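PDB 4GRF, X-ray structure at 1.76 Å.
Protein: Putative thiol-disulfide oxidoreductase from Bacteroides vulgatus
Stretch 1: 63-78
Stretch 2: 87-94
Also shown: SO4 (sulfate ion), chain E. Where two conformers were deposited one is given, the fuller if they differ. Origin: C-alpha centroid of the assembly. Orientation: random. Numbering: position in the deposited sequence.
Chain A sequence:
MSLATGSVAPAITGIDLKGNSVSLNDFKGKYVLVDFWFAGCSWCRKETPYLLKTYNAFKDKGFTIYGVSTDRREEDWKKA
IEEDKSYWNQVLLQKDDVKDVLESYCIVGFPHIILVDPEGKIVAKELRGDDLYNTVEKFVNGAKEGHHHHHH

Stretch 1 (63-78) FTIYGVSTDRREEDWK
Stretch 2 (87-94) YWNQVLLQ

How do the two backbones run together? Residues 63-69 form an extended strand, and 89-92 lies beside it in parallel, the axes 4.7 Å apart at closest and 19° from exact alignment. The register pairs Y66 with N89, G67 with Q90, V68 with V91 and S69 with L92, with CA-CA spacings between 4.5 and 5.2 Å. As parallel strands require, bonding partners alternate along the ladder: N89 N to I65 O (3.2 Å), G67 N to N89 O (2.7 Å), V91 N to G67 O (2.8 Å), S69 N to V91 O (3.0 Å) and L93 N to S69 O (3.0 Å). The last four are nearly straight; the first is bent, 137° at the hydrogen.

What fills the sheet face carrying Y66, V68, N89 and V91? Y66 (chi1 t, chi2 60°) leans its ring along the neighbouring strand, so that CE1 comes 3.8 Å from V91 CG1 and OH 3.7 Å from V91 CG2. V68 (t) sets its CG2 4.2 Å from CG2 of V91 (m), and its CG1 meets CG of L93 (m, t) at 3.7 Å.

Why does a glycine suit the other face? A CB on G67 would stand 2.1 Å from Q90 OE1, a clash, and 3.2 Å from W88 NE1. The bare CA instead leaves a hollow into which Q90 (m, m, chi3 25°) curls, its OE1 3.4 Å from G67 CA. Next door, W88 (p, chi2 80°) offers a ring face to I65 (m, t): I65 CG2 sits 3.5 Å from the centroid of the five-membered ring, while the ring's edge turns toward G67 N.

How does the first stretch fold back over L92? After S69 the chain turns, braced by D71 N to S69 OG (2.9 Å) and S69 OG to D71 OD2 (2.7 Å), and a helix starts at E74, running nearly antiparallel to 89-92. W77 (t, chi2 61°) reaches down from it, and L92 CB lies 3.6 Å from the centroid of its six-membered ring, almost on the ring normal. L92 (t, p) then fills the hollow beneath turn and helix: CD1 is 3.6 Å from both S69 O and D71 O, and CD2 is 3.8 Å from W77 CE3. A water accepts from W77 NE1 at 2.9 Å.

What closes the early end? T64 OG1 (chi1 t) and N89 ND2 (m, chi2 -73°) both donate to one sulfate, to O2 at 2.6 Å and O4 at 2.9 Å respectively, so the anion bridges the strands.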

# COMPACT_ATOMS: atom_id res chain seq x y z
N PHE A 63 6.70 -4.02 -10.81
CA PHE A 63 6.38 -3.85 -9.39
C PHE A 63 6.09 -2.40 -9.07
O PHE A 63 6.76 -1.48 -9.56
CB PHE A 63 7.54 -4.30 -8.53
CG PHE A 63 7.37 -4.01 -7.06
CD1 PHE A 63 6.53 -4.78 -6.30
CD2 PHE A 63 8.03 -2.95 -6.44
CE1 PHE A 63 6.37 -4.53 -4.96
CE2 PHE A 63 7.87 -2.68 -5.11
CZ PHE A 63 7.04 -3.47 -4.35
N THR A 64 5.11 -2.17 -8.21
CA THR A 64 4.94 -0.85 -7.63
C THR A 64 4.41 -0.92 -6.18
O THR A 64 4.12 -2.00 -5.66
CB THR A 64 4.06 0.06 -8.51
OG1 THR A 64 4.18 1.42 -8.06
CG2 THR A 64 2.60 -0.37 -8.50
N ILE A 65 4.35 0.24 -5.54
CA ILE A 65 3.73 0.35 -4.23
C ILE A 65 2.54 1.26 -4.35
O ILE A 65 2.59 2.34 -4.98
CB ILE A 65 4.72 0.89 -3.16
CG1 ILE A 65 5.98 -0.02 -3.08
CG2 ILE A 65 4.02 1.03 -1.81
CD1 ILE A 65 7.05 0.46 -2.11
N TYR A 66 1.44 0.81 -3.74
CA TYR A 66 0.18 1.55 -3.69
C TYR A 66 -0.12 1.83 -2.22
O TYR A 66 -0.46 0.94 -1.43
CB TYR A 66 -0.92 0.70 -4.33
CG TYR A 66 -2.32 1.30 -4.43
CD1 TYR A 66 -2.57 2.47 -5.12
CD2 TYR A 66 -3.40 0.61 -3.90
CE1 TYR A 66 -3.86 2.97 -5.25
CE2 TYR A 66 -4.68 1.10 -4.00
CZ TYR A 66 -4.92 2.27 -4.69
OH TYR A 66 -6.20 2.75 -4.79
N GLY A 67 0.08 3.09 -1.82
CA GLY A 67 -0.18 3.47 -0.44
C GLY A 67 -1.59 3.98 -0.28
O GLY A 67 -2.08 4.79 -1.10
N VAL A 68 -2.26 3.49 0.76
CA VAL A 68 -3.67 3.76 1.01
C VAL A 68 -3.84 4.32 2.40
O VAL A 68 -3.66 3.60 3.38
CB VAL A 68 -4.51 2.48 0.85
CG1 VAL A 68 -5.98 2.78 1.06
CG2 VAL A 68 -4.26 1.85 -0.51
N SER A 69 -4.14 5.62 2.49
CA SER A 69 -4.30 6.26 3.80
C SER A 69 -5.74 6.43 4.21
O SER A 69 -6.61 6.73 3.39
CB SER A 69 -3.62 7.63 3.84
OG SER A 69 -3.89 8.31 5.06
N THR A 70 -5.95 6.26 5.51
CA THR A 70 -7.22 6.48 6.16
C THR A 70 -7.25 7.82 6.92
O THR A 70 -8.14 8.06 7.71
CB THR A 70 -7.53 5.36 7.16
OG1 THR A 70 -6.53 5.34 8.18
CG2 THR A 70 -7.58 4.01 6.48
N ASP A 71 -6.30 8.68 6.66
CA ASP A 71 -6.22 9.96 7.36
C ASP A 71 -7.53 10.76 7.26
O ASP A 71 -8.09 10.93 6.18
CB ASP A 71 -5.08 10.80 6.79
CG ASP A 71 -3.78 10.55 7.50
OD1 ASP A 71 -3.69 10.90 8.69
OD2 ASP A 71 -2.85 10.02 6.86
N ARG A 72 -8.01 11.26 8.41
CA ARG A 72 -9.20 12.10 8.44
C ARG A 72 -8.90 13.47 7.85
O ARG A 72 -9.77 14.10 7.25
CB ARG A 72 -9.72 12.25 9.88
CG ARG A 72 -10.18 10.94 10.52
CD ARG A 72 -11.40 11.15 11.42
NE ARG A 72 -11.63 12.55 11.76
CZ ARG A 72 -12.65 13.27 11.30
NH1 ARG A 72 -13.55 12.73 10.49
NH2 ARG A 72 -12.78 14.55 11.66
N ARG A 73 -7.66 13.90 7.96
CA ARG A 73 -7.29 15.17 7.40
C ARG A 73 -6.26 15.09 6.29
O ARG A 73 -5.19 14.59 6.47
CB ARG A 73 -6.78 16.09 8.49
CG ARG A 73 -7.77 16.28 9.60
CD ARG A 73 -7.46 17.51 10.40
NE ARG A 73 -6.24 17.37 11.17
CZ ARG A 73 -5.28 18.28 11.22
NH1 ARG A 73 -5.41 19.42 10.55
NH2 ARG A 73 -4.20 18.06 11.95
N GLU A 74 -6.62 15.65 5.16
CA GLU A 74 -5.77 15.67 4.01
C GLU A 74 -4.43 16.33 4.31
O GLU A 74 -3.38 15.87 3.85
CB GLU A 74 -6.49 16.39 2.87
CG GLU A 74 -5.78 16.37 1.54
CD GLU A 74 -6.63 17.00 0.46
OE1 GLU A 74 -6.15 17.94 -0.21
OE2 GLU A 74 -7.80 16.57 0.30
N GLU A 75 -4.43 17.37 5.13
CA GLU A 75 -3.20 18.08 5.47
C GLU A 75 -2.21 17.16 6.18
O GLU A 75 -1.02 17.21 5.92
CB GLU A 75 -3.51 19.30 6.35
CG GLU A 75 -4.48 19.04 7.48
CD GLU A 75 -4.97 20.33 8.14
OE1 GLU A 75 -6.14 20.71 7.91
OE2 GLU A 75 -4.18 20.96 8.88
N ASP A 76 -2.71 16.33 7.10
CA ASP A 76 -1.87 15.40 7.86
C ASP A 76 -1.21 14.37 6.94
O ASP A 76 -0.03 14.04 7.08
CB ASP A 76 -2.66 14.64 8.93
CG ASP A 76 -3.17 15.53 10.06
OD1 ASP A 76 -2.63 16.63 10.27
OD2 ASP A 76 -4.11 15.08 10.75
N TRP A 77 -2.01 13.87 6.00
CA TRP A 77 -1.55 12.92 4.99
C TRP A 77 -0.42 13.50 4.13
O TRP A 77 0.64 12.90 3.97
CB TRP A 77 -2.75 12.54 4.13
CG TRP A 77 -2.50 11.69 2.96
CD1 TRP A 77 -1.97 10.42 2.95
CD2 TRP A 77 -2.80 12.00 1.58
NE1 TRP A 77 -1.91 9.94 1.67
CE2 TRP A 77 -2.42 10.89 0.81
CE3 TRP A 77 -3.35 13.11 0.93
CZ2 TRP A 77 -2.56 10.85 -0.58
CZ3 TRP A 77 -3.51 13.07 -0.46
CH2 TRP A 77 -3.10 11.95 -1.19
N LYS A 78 -0.63 14.70 3.60
CA LYS A 78 0.37 15.34 2.75
C LYS A 78 1.64 15.68 3.52
O LYS A 78 2.77 15.49 3.01
CB LYS A 78 -0.24 16.57 2.06
CG LYS A 78 -1.24 16.17 0.98
CD LYS A 78 -1.82 17.33 0.19
CE LYS A 78 -2.61 18.29 1.07
NZ LYS A 78 -3.36 19.28 0.25
N TYR A 87 7.28 8.83 -2.13
CA TYR A 87 6.68 9.26 -3.39
C TYR A 87 6.42 8.11 -4.35
O TYR A 87 6.80 8.16 -5.52
CB TYR A 87 7.57 10.32 -4.06
CG TYR A 87 7.75 11.58 -3.22
CD1 TYR A 87 6.66 12.36 -2.87
CD2 TYR A 87 9.01 11.98 -2.80
CE1 TYR A 87 6.83 13.51 -2.11
CE2 TYR A 87 9.18 13.12 -2.04
CZ TYR A 87 8.08 13.88 -1.69
OH TYR A 87 8.25 15.03 -0.94
N TRP A 88 5.76 7.06 -3.88
CA TRP A 88 5.23 6.06 -4.78
C TRP A 88 3.76 6.42 -5.05
O TRP A 88 3.39 7.58 -4.88
CB TRP A 88 5.41 4.64 -4.19
CG TRP A 88 5.08 4.52 -2.72
CD1 TRP A 88 3.83 4.41 -2.16
CD2 TRP A 88 6.01 4.52 -1.62
NE1 TRP A 88 3.93 4.32 -0.78
CE2 TRP A 88 5.26 4.38 -0.44
CE3 TRP A 88 7.40 4.59 -1.54
CZ2 TRP A 88 5.87 4.33 0.82
CZ3 TRP A 88 8.00 4.57 -0.27
CH2 TRP A 88 7.23 4.42 0.88
N ASN A 89 2.93 5.48 -5.47
CA ASN A 89 1.53 5.82 -5.74
C ASN A 89 0.82 5.94 -4.40
O ASN A 89 0.62 4.94 -3.72
CB ASN A 89 0.88 4.72 -6.57
CG ASN A 89 1.48 4.63 -7.95
OD1 ASN A 89 1.24 5.49 -8.80
ND2 ASN A 89 2.26 3.59 -8.19
N GLN A 90 0.46 7.15 -4.01
CA GLN A 90 -0.20 7.40 -2.74
C GLN A 90 -1.62 7.89 -2.94
O GLN A 90 -1.83 8.93 -3.60
CB GLN A 90 0.57 8.48 -1.97
CG GLN A 90 1.98 8.10 -1.54
CD GLN A 90 2.00 7.26 -0.27
OE1 GLN A 90 1.03 6.58 0.06
NE2 GLN A 90 3.13 7.28 0.44
N VAL A 91 -2.59 7.20 -2.35
CA VAL A 91 -3.97 7.68 -2.38
C VAL A 91 -4.53 7.87 -0.98
O VAL A 91 -4.11 7.22 -0.03
CB VAL A 91 -4.93 6.78 -3.17
CG1 VAL A 91 -4.48 6.66 -4.61
CG2 VAL A 91 -5.09 5.41 -2.50
N LEU A 92 -5.49 8.79 -0.89
CA LEU A 92 -6.26 9.02 0.31
C LEU A 92 -7.69 8.57 0.09
O LEU A 92 -8.35 9.01 -0.88
CB LEU A 92 -6.23 10.51 0.65
CG LEU A 92 -6.97 10.94 1.91
CD1 LEU A 92 -6.36 10.29 3.14
CD2 LEU A 92 -6.94 12.46 2.04
N LEU A 93 -8.18 7.72 0.98
CA LEU A 93 -9.57 7.24 0.91
C LEU A 93 -10.52 8.39 1.23
O LEU A 93 -10.27 9.21 2.12
CB LEU A 93 -9.80 6.09 1.87
CG LEU A 93 -9.02 4.81 1.56
CD1 LEU A 93 -9.29 3.75 2.62
CD2 LEU A 93 -9.35 4.30 0.17
N GLN A 94 -11.61 8.45 0.49
CA GLN A 94 -12.66 9.40 0.86
C GLN A 94 -13.33 8.86 2.12
O GLN A 94 -13.42 7.64 2.32
CB GLN A 94 -13.61 9.60 -0.30
CG GLN A 94 -12.86 9.92 -1.58
CD GLN A 94 -13.66 10.76 -2.55
OE1 GLN A 94 -13.71 10.46 -3.74
NE2 GLN A 94 -14.28 11.82 -2.05
S SO4 E . 4.74 3.54 -10.94
O1 SO4 E . 5.26 3.06 -12.24
O2 SO4 E . 5.45 2.81 -9.85
O3 SO4 E . 4.99 5.00 -10.80
O4 SO4 E . 3.28 3.31 -10.89
O HOH W 1 -9.49 9.01 4.96
O HOH W 2 -1.55 7.20 0.87